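Local atomic coordinates of pyrethroid hydrolase (Sphingobium faniae, PDB entry 5Y5R), a protein that hydrolyses the ester bond of pyrethroid insecticides such as permethrin and cypermethrin, releasing the alcohol and the cyclopropanecarboxylic acid. Residues A[57-60]-A[61-65]; A[188-191]-A[192-196]. All blocks are in the same frame, centred on the assembly; numbering follows the deposited sequence.

The two contacts are both local, each made within one unbroken run of chain, and they come in series: contact 1 opens helix 59-67, and contact 2, far later in the sequence, leads into strand 194-199. Their centres lie 19 Å apart and their nearest atoms about 9 Å, without touching. Both belong to one alpha/beta hydrolase domain, where contact 1 lies on the six-stranded parallel sheet and contact 2 leads into one of its strands. V61 and I64 of contact 1 pack on strand 3-9, whereas contact 2 feeds the strand between 95-101 and 222-226. Helix 80-90 is a shared neighbour, met by V61 at one contact and I192 at the other. Both lie away from the probable charge-relay residues D202 and H230.

Contact 1 (A[57-60]-A[61-65]); sequences YTRP and VADIL
P60, V61 and R59 carry most of this contact, the first turn of helix 59-67. The ring of P60 sits with CB 3.3 Å from V61 N. Lacking an N-H, P60 can serve this turn only as an acceptor, and its O receives a weak, long bond from I64 N; the CG1 of I64 lies 3.5 Å from P60 O. Ahead of them stands T58 at the N-cap position. T58 O accepts A62 N at 3.2 Å and also a weak bond from V61 N, while T58 OG1 turns back to M54 O. In this alpha/beta hydrolase the helix lies against the parallel sheet: V61 reaches I7 and I9 of strand 3-9 and L87 of helix 80-90. On the outer side R59 O accepts D63 N at 2.9 Å. A chi1 of -60° sets D63 CG beside its own backbone N and only 3.0 Å from R59 O, with both carboxylate oxygens close to that acceptor but not hydrogen-bonded to it. D63 OD1 also comes to 3.8 Å from R59 CG. The guanidinium extends further out, leaving R59 NE 5.7 Å from D63 OD1, and R59 NH1 has a long, weak ion pair with E55.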
ATOM      1  N   TYR A  57       7.435  -7.055  10.201  1.00 22.42           N
ATOM      2  CA  TYR A  57       6.643  -7.064   8.971  1.00 20.74           C
ATOM      3  C   TYR A  57       7.365  -6.328   7.843  1.00 19.64           C
ATOM      4  O   TYR A  57       7.362  -6.787   6.698  1.00 21.83           O
ATOM      5  CB  TYR A  57       5.266  -6.412   9.234  1.00 16.70           C
ATOM      6  CG  TYR A  57       4.189  -6.664   8.186  1.00 18.02           C
ATOM      7  CD1 TYR A  57       3.818  -7.961   7.843  1.00 15.59           C
ATOM      8  CD2 TYR A  57       3.483  -5.611   7.594  1.00 21.51           C
ATOM      9  CE1 TYR A  57       2.856  -8.200   6.908  1.00 13.25           C
ATOM     10  CE2 TYR A  57       2.484  -5.865   6.646  1.00 17.24           C
ATOM     11  CZ  TYR A  57       2.195  -7.152   6.302  1.00 17.59           C
ATOM     12  OH  TYR A  57       1.187  -7.415   5.390  1.00 17.72           O
ATOM     13  N   THR A  58       7.987  -5.188   8.148  1.00 21.20           N
ATOM     14  CA  THR A  58       8.541  -4.313   7.123  1.00 23.91           C
ATOM     15  C   THR A  58      10.018  -4.584   6.860  1.00 27.04           C
ATOM     16  O   THR A  58      10.655  -3.849   6.089  1.00 22.60           O
ATOM     17  CB  THR A  58       8.350  -2.843   7.519  1.00 23.52           C
ATOM     18  OG1 THR A  58       8.794  -2.603   8.864  1.00 25.17           O
ATOM     19  CG2 THR A  58       6.872  -2.502   7.474  1.00 19.94           C
ATOM     20  N   ARG A  59      10.567  -5.648   7.442  1.00 26.05           N
ATOM     21  CA  ARG A  59      12.015  -5.835   7.392  1.00 28.46           C
ATOM     22  C   ARG A  59      12.539  -6.165   5.995  1.00 29.71           C
ATOM     23  O   ARG A  59      13.648  -5.730   5.653  1.00 27.20           O
ATOM     24  CB  ARG A  59      12.422  -6.924   8.405  1.00 32.85           C
ATOM     25  CG  ARG A  59      13.929  -7.082   8.624  1.00 30.21           C
ATOM     26  CD  ARG A  59      14.215  -7.624  10.019  1.00 39.43           C
ATOM     27  NE  ARG A  59      13.794  -9.005  10.260  1.00 42.63           N
ATOM     28  CZ  ARG A  59      13.531  -9.489  11.475  1.00 45.85           C
ATOM     29  NH1 ARG A  59      13.614  -8.688  12.546  1.00 38.58           N
ATOM     30  NH2 ARG A  59      13.164 -10.759  11.622  1.00 39.43           N
ATOM     31  N   PRO A  60      11.780  -6.845   5.130  1.00 26.69           N
ATOM     32  CA  PRO A  60      12.250  -6.976   3.744  1.00 26.77           C
ATOM     33  C   PRO A  60      12.487  -5.653   3.033  1.00 27.11           C
ATOM     34  O   PRO A  60      13.324  -5.607   2.133  1.00 29.52           O
ATOM     35  CB  PRO A  60      11.142  -7.797   3.075  1.00 27.81           C
ATOM     36  CG  PRO A  60      10.570  -8.605   4.169  1.00 23.82           C
ATOM     37  CD  PRO A  60      10.676  -7.786   5.414  1.00 27.29           C
ATOM     38  N   VAL A  61      11.758  -4.589   3.367  1.00 25.40           N
ATOM     39  CA  VAL A  61      12.029  -3.292   2.751  1.00 27.93           C
ATOM     40  C   VAL A  61      13.217  -2.617   3.404  1.00 28.04           C
ATOM     41  O   VAL A  61      14.090  -2.078   2.713  1.00 32.83           O
ATOM     42  CB  VAL A  61      10.786  -2.400   2.828  1.00 17.13           C
ATOM     43  CG1 VAL A  61      11.122  -0.976   2.370  1.00 24.46           C
ATOM     44  CG2 VAL A  61       9.663  -3.030   2.024  1.00 22.57           C
ATOM     45  N   ALA A  62      13.306  -2.692   4.736  1.00 27.05           N
ATOM     46  CA  ALA A  62      14.443  -2.098   5.421  1.00 27.82           C
ATOM     47  C   ALA A  62      15.735  -2.694   4.884  1.00 33.31           C
ATOM     48  O   ALA A  62      16.736  -1.985   4.729  1.00 32.56           O
ATOM     49  CB  ALA A  62      14.333  -2.312   6.932  1.00 27.42           C
ATOM     50  N   ASP A  63      15.708  -3.998   4.570  1.00 29.91           N
ATOM     51  CA  ASP A  63      16.840  -4.650   3.917  1.00 35.77           C
ATOM     52  C   ASP A  63      17.177  -3.992   2.580  1.00 35.47           C
ATOM     53  O   ASP A  63      18.349  -3.747   2.286  1.00 38.57           O
ATOM     54  CB  ASP A  63      16.552  -6.134   3.688  1.00 32.97           C
ATOM     55  CG  ASP A  63      16.283  -6.916   4.976  1.00 37.71           C
ATOM     56  OD1 ASP A  63      16.709  -6.483   6.074  1.00 41.25           O
ATOM     57  OD2 ASP A  63      15.670  -8.003   4.870  1.00 34.64           O
ATOM     58  N   ILE A  64      16.164  -3.728   1.742  1.00 36.45           N
ATOM     59  CA  ILE A  64      16.433  -3.151   0.426  1.00 36.12           C
ATOM     60  C   ILE A  64      16.997  -1.748   0.587  1.00 34.61           C
ATOM     61  O   ILE A  64      18.030  -1.403   0.001  1.00 34.71           O
ATOM     62  CB  ILE A  64      15.159  -3.120  -0.442  1.00 35.88           C
ATOM     63  CG1 ILE A  64      14.736  -4.518  -0.894  1.00 27.11           C
ATOM     64  CG2 ILE A  64      15.411  -2.251  -1.726  1.00 29.52           C
ATOM     65  CD1 ILE A  64      13.418  -4.516  -1.623  1.00 26.28           C
ATOM     66  N   LEU A  65      16.355  -0.943   1.439  1.00 34.80           N
ATOM     67  CA  LEU A  65      16.805   0.421   1.691  1.00 32.24           C
ATOM     68  C   LEU A  65      18.235   0.446   2.215  1.00 36.66           C
ATOM     69  O   LEU A  65      18.962   1.424   2.005  1.00 39.53           O
ATOM     70  CB  LEU A  65      15.874   1.118   2.690  1.00 33.06           C
ATOM     71  CG  LEU A  65      14.427   1.470   2.330  1.00 30.51           C
ATOM     72  CD1 LEU A  65      13.570   1.858   3.573  1.00 21.96           C
ATOM     73  CD2 LEU A  65      14.440   2.581   1.341  1.00 27.50           C
TER

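Contact 2 (A[188-191]-A[192-196])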
ATOM      1  N   ARG A 188      11.365  14.493  11.596  1.00 32.24           N
ATOM      2  CA  ARG A 188      12.049  14.493  10.313  1.00 33.51           C
ATOM      3  C   ARG A 188      11.215  13.811   9.234  1.00 34.58           C
ATOM      4  O   ARG A 188      11.121  14.313   8.106  1.00 29.87           O
ATOM      5  CB  ARG A 188      13.382  13.769  10.513  1.00 35.59           C
ATOM      6  CG  ARG A 188      14.531  14.137   9.627  1.00 40.69           C
ATOM      7  CD  ARG A 188      15.651  13.168   9.942  1.00 37.51           C
ATOM      8  NE  ARG A 188      16.602  13.054   8.846  1.00 41.62           N
ATOM      9  CZ  ARG A 188      17.803  12.497   8.970  1.00 43.17           C
ATOM     10  NH1 ARG A 188      18.188  12.011  10.146  1.00 42.85           N
ATOM     11  NH2 ARG A 188      18.615  12.436   7.921  1.00 41.52           N
ATOM     12  N   ALA A 189      10.516  12.729   9.596  1.00 28.97           N
ATOM     13  CA  ALA A 189       9.703  11.990   8.634  1.00 24.48           C
ATOM     14  C   ALA A 189       8.590  12.830   8.021  1.00 26.72           C
ATOM     15  O   ALA A 189       8.200  12.591   6.871  1.00 27.07           O
ATOM     16  CB  ALA A 189       9.107  10.753   9.305  1.00 28.73           C
ATOM     17  N   LEU A 190       8.052  13.797   8.765  1.00 21.80           N
ATOM     18  CA  LEU A 190       6.980  14.632   8.232  1.00 28.10           C
ATOM     19  C   LEU A 190       7.468  15.668   7.219  1.00 22.36           C
ATOM     20  O   LEU A 190       6.641  16.347   6.601  1.00 21.10           O
ATOM     21  CB  LEU A 190       6.233  15.316   9.373  1.00 23.51           C
ATOM     22  CG  LEU A 190       5.470  14.324  10.263  1.00 21.08           C
ATOM     23  CD1 LEU A 190       5.014  15.029  11.530  1.00 20.81           C
ATOM     24  CD2 LEU A 190       4.290  13.781   9.501  1.00 23.37           C
ATOM     25  N   GLU A 191       8.772  15.783   7.007  1.00 26.66           N
ATOM     26  CA  GLU A 191       9.278  16.625   5.933  1.00 29.98           C
ATOM     27  C   GLU A 191       9.396  15.868   4.624  1.00 30.70           C
ATOM     28  O   GLU A 191       9.649  16.472   3.580  1.00 27.75           O
ATOM     29  CB  GLU A 191      10.661  17.167   6.290  1.00 33.70           C
ATOM     30  CG  GLU A 191      10.847  17.499   7.744  1.00 29.44           C
ATOM     31  CD  GLU A 191      11.927  18.500   7.938  1.00 40.18           C
ATOM     32  OE1 GLU A 191      11.612  19.697   7.878  1.00 51.62           O
ATOM     33  OE2 GLU A 191      13.087  18.105   8.149  1.00 38.40           O
ATOM     34  N   ILE A 192       9.255  14.560   4.661  1.00 29.96           N
ATOM     35  CA  ILE A 192       9.366  13.789   3.432  1.00 28.29           C
ATOM     36  C   ILE A 192       8.193  14.164   2.531  1.00 26.72           C
ATOM     37  O   ILE A 192       7.037  14.181   3.004  1.00 26.45           O
ATOM     38  CB  ILE A 192       9.363  12.301   3.759  1.00 22.67           C
ATOM     39  CG1 ILE A 192      10.568  11.925   4.626  1.00 27.69           C
ATOM     40  CG2 ILE A 192       9.295  11.475   2.520  1.00 24.59           C
ATOM     41  CD1 ILE A 192      10.706  10.397   4.852  1.00 21.15           C
ATOM     42  N   PRO A 193       8.428  14.521   1.266  1.00 23.70           N
ATOM     43  CA  PRO A 193       7.310  14.829   0.363  1.00 25.17           C
ATOM     44  C   PRO A 193       6.365  13.643   0.238  1.00 25.24           C
ATOM     45  O   PRO A 193       6.787  12.488   0.134  1.00 23.24           O
ATOM     46  CB  PRO A 193       7.994  15.142  -0.968  1.00 25.90           C
ATOM     47  CG  PRO A 193       9.367  15.616  -0.588  1.00 25.89           C
ATOM     48  CD  PRO A 193       9.735  14.852   0.675  1.00 28.01           C
ATOM     49  N   ARG A 194       5.075  13.949   0.204  1.00 26.06           N
ATOM     50  CA  ARG A 194       4.020  12.944   0.214  1.00 24.31           C
ATOM     51  C   ARG A 194       3.125  13.150  -0.996  1.00 21.42           C
ATOM     52  O   ARG A 194       2.846  14.292  -1.396  1.00 16.23           O
ATOM     53  CB  ARG A 194       3.174  13.038   1.503  1.00 19.08           C
ATOM     54  CG  ARG A 194       3.921  12.761   2.790  1.00 22.19           C
ATOM     55  CD  ARG A 194       3.025  13.052   4.013  1.00 26.96           C
ATOM     56  NE  ARG A 194       2.674  14.470   4.149  1.00 26.45           N
ATOM     57  CZ  ARG A 194       3.382  15.330   4.874  1.00 23.86           C
ATOM     58  NH1 ARG A 194       4.461  14.900   5.515  1.00 25.25           N
ATOM     59  NH2 ARG A 194       3.019  16.612   4.964  1.00 25.51           N
ATOM     60  N   LEU A 195       2.760  12.047  -1.633  1.00 18.80           N
ATOM     61  CA  LEU A 195       1.820  12.059  -2.746  1.00 19.56           C
ATOM     62  C   LEU A 195       0.752  11.000  -2.513  1.00 19.52           C
ATOM     63  O   LEU A 195       1.075   9.849  -2.173  1.00 18.35           O
ATOM     64  CB  LEU A 195       2.554  11.828  -4.075  1.00 21.93           C
ATOM     65  CG  LEU A 195       1.742  11.444  -5.304  1.00 16.83           C
ATOM     66  CD1 LEU A 195       0.839  12.599  -5.682  1.00 23.71           C
ATOM     67  CD2 LEU A 195       2.704  11.115  -6.450  1.00 22.00           C
ATOM     68  N   TYR A 196      -0.512  11.394  -2.681  1.00 16.02           N
ATOM     69  CA  TYR A 196      -1.642  10.479  -2.685  1.00 20.42           C
ATOM     70  C   TYR A 196      -2.155  10.326  -4.113  1.00 19.43           C
ATOM     71  O   TYR A 196      -2.545  11.307  -4.746  1.00 20.48           O
ATOM     72  CB  TYR A 196      -2.776  10.974  -1.780  1.00 19.63           C
ATOM     73  CG  TYR A 196      -3.704   9.857  -1.325  1.00 21.66           C
ATOM     74  CD1 TYR A 196      -4.729   9.396  -2.132  1.00 16.89           C
ATOM     75  CD2 TYR A 196      -3.518   9.247  -0.099  1.00 20.23           C
ATOM     76  CE1 TYR A 196      -5.567   8.359  -1.703  1.00 23.67           C
ATOM     77  CE2 TYR A 196      -4.338   8.220   0.328  1.00 19.68           C
ATOM     78  CZ  TYR A 196      -5.349   7.778  -0.466  1.00 18.94           C
ATOM     79  OH  TYR A 196      -6.131   6.742  -0.004  1.00 23.11           O
TER
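I192 N bonds back to A189 O, closing a turn of helical phi/psi just before strand 194-199 of the alpha/beta hydrolase sheet; separately, R194 NH1 ties its guanidinium to L190 O. The N-H of I192 reaches A189 O with an N to O distance of 3.1 Å. The same oxygen lies beneath the isoleucine side chain. From I192 CB, 3.3 Å from A189 O, the chain runs to CG1 at the same distance, set beside its own backbone N by a chi1 of -62°, and then to CD1, which stays at 3.9 Å. I192 also packs on V95 and L98 of strand 95-101 and on A88 of helix 80-90, so this side chain ties the turn to the sheet and a neighbouring helix. P193 follows, its CD 3.3 Å from E191 O, and its backbone is hydrogen-bonded to L98.

R194 points its CB back toward the turn, and its chain bends at chi3 (-66°) to turn the guanidinium edge to the L190 carbonyl. R194 NH1 donates to L190 O at 2.8 Å; the oxygen lies close to the guanidinium plane, while the donor stands 41° above the carbonyl plane, not on a lone pair. R194 NH2 is hydrogen-bonded to P220 O, so the group bridges two backbone carbonyls. With a leucine in its place neither donor remains, and the turn would probably lose its tie to P220. Beside the bond to the carbonyl, L190 CD2 approaches R194 NH1 to 4.1 Å.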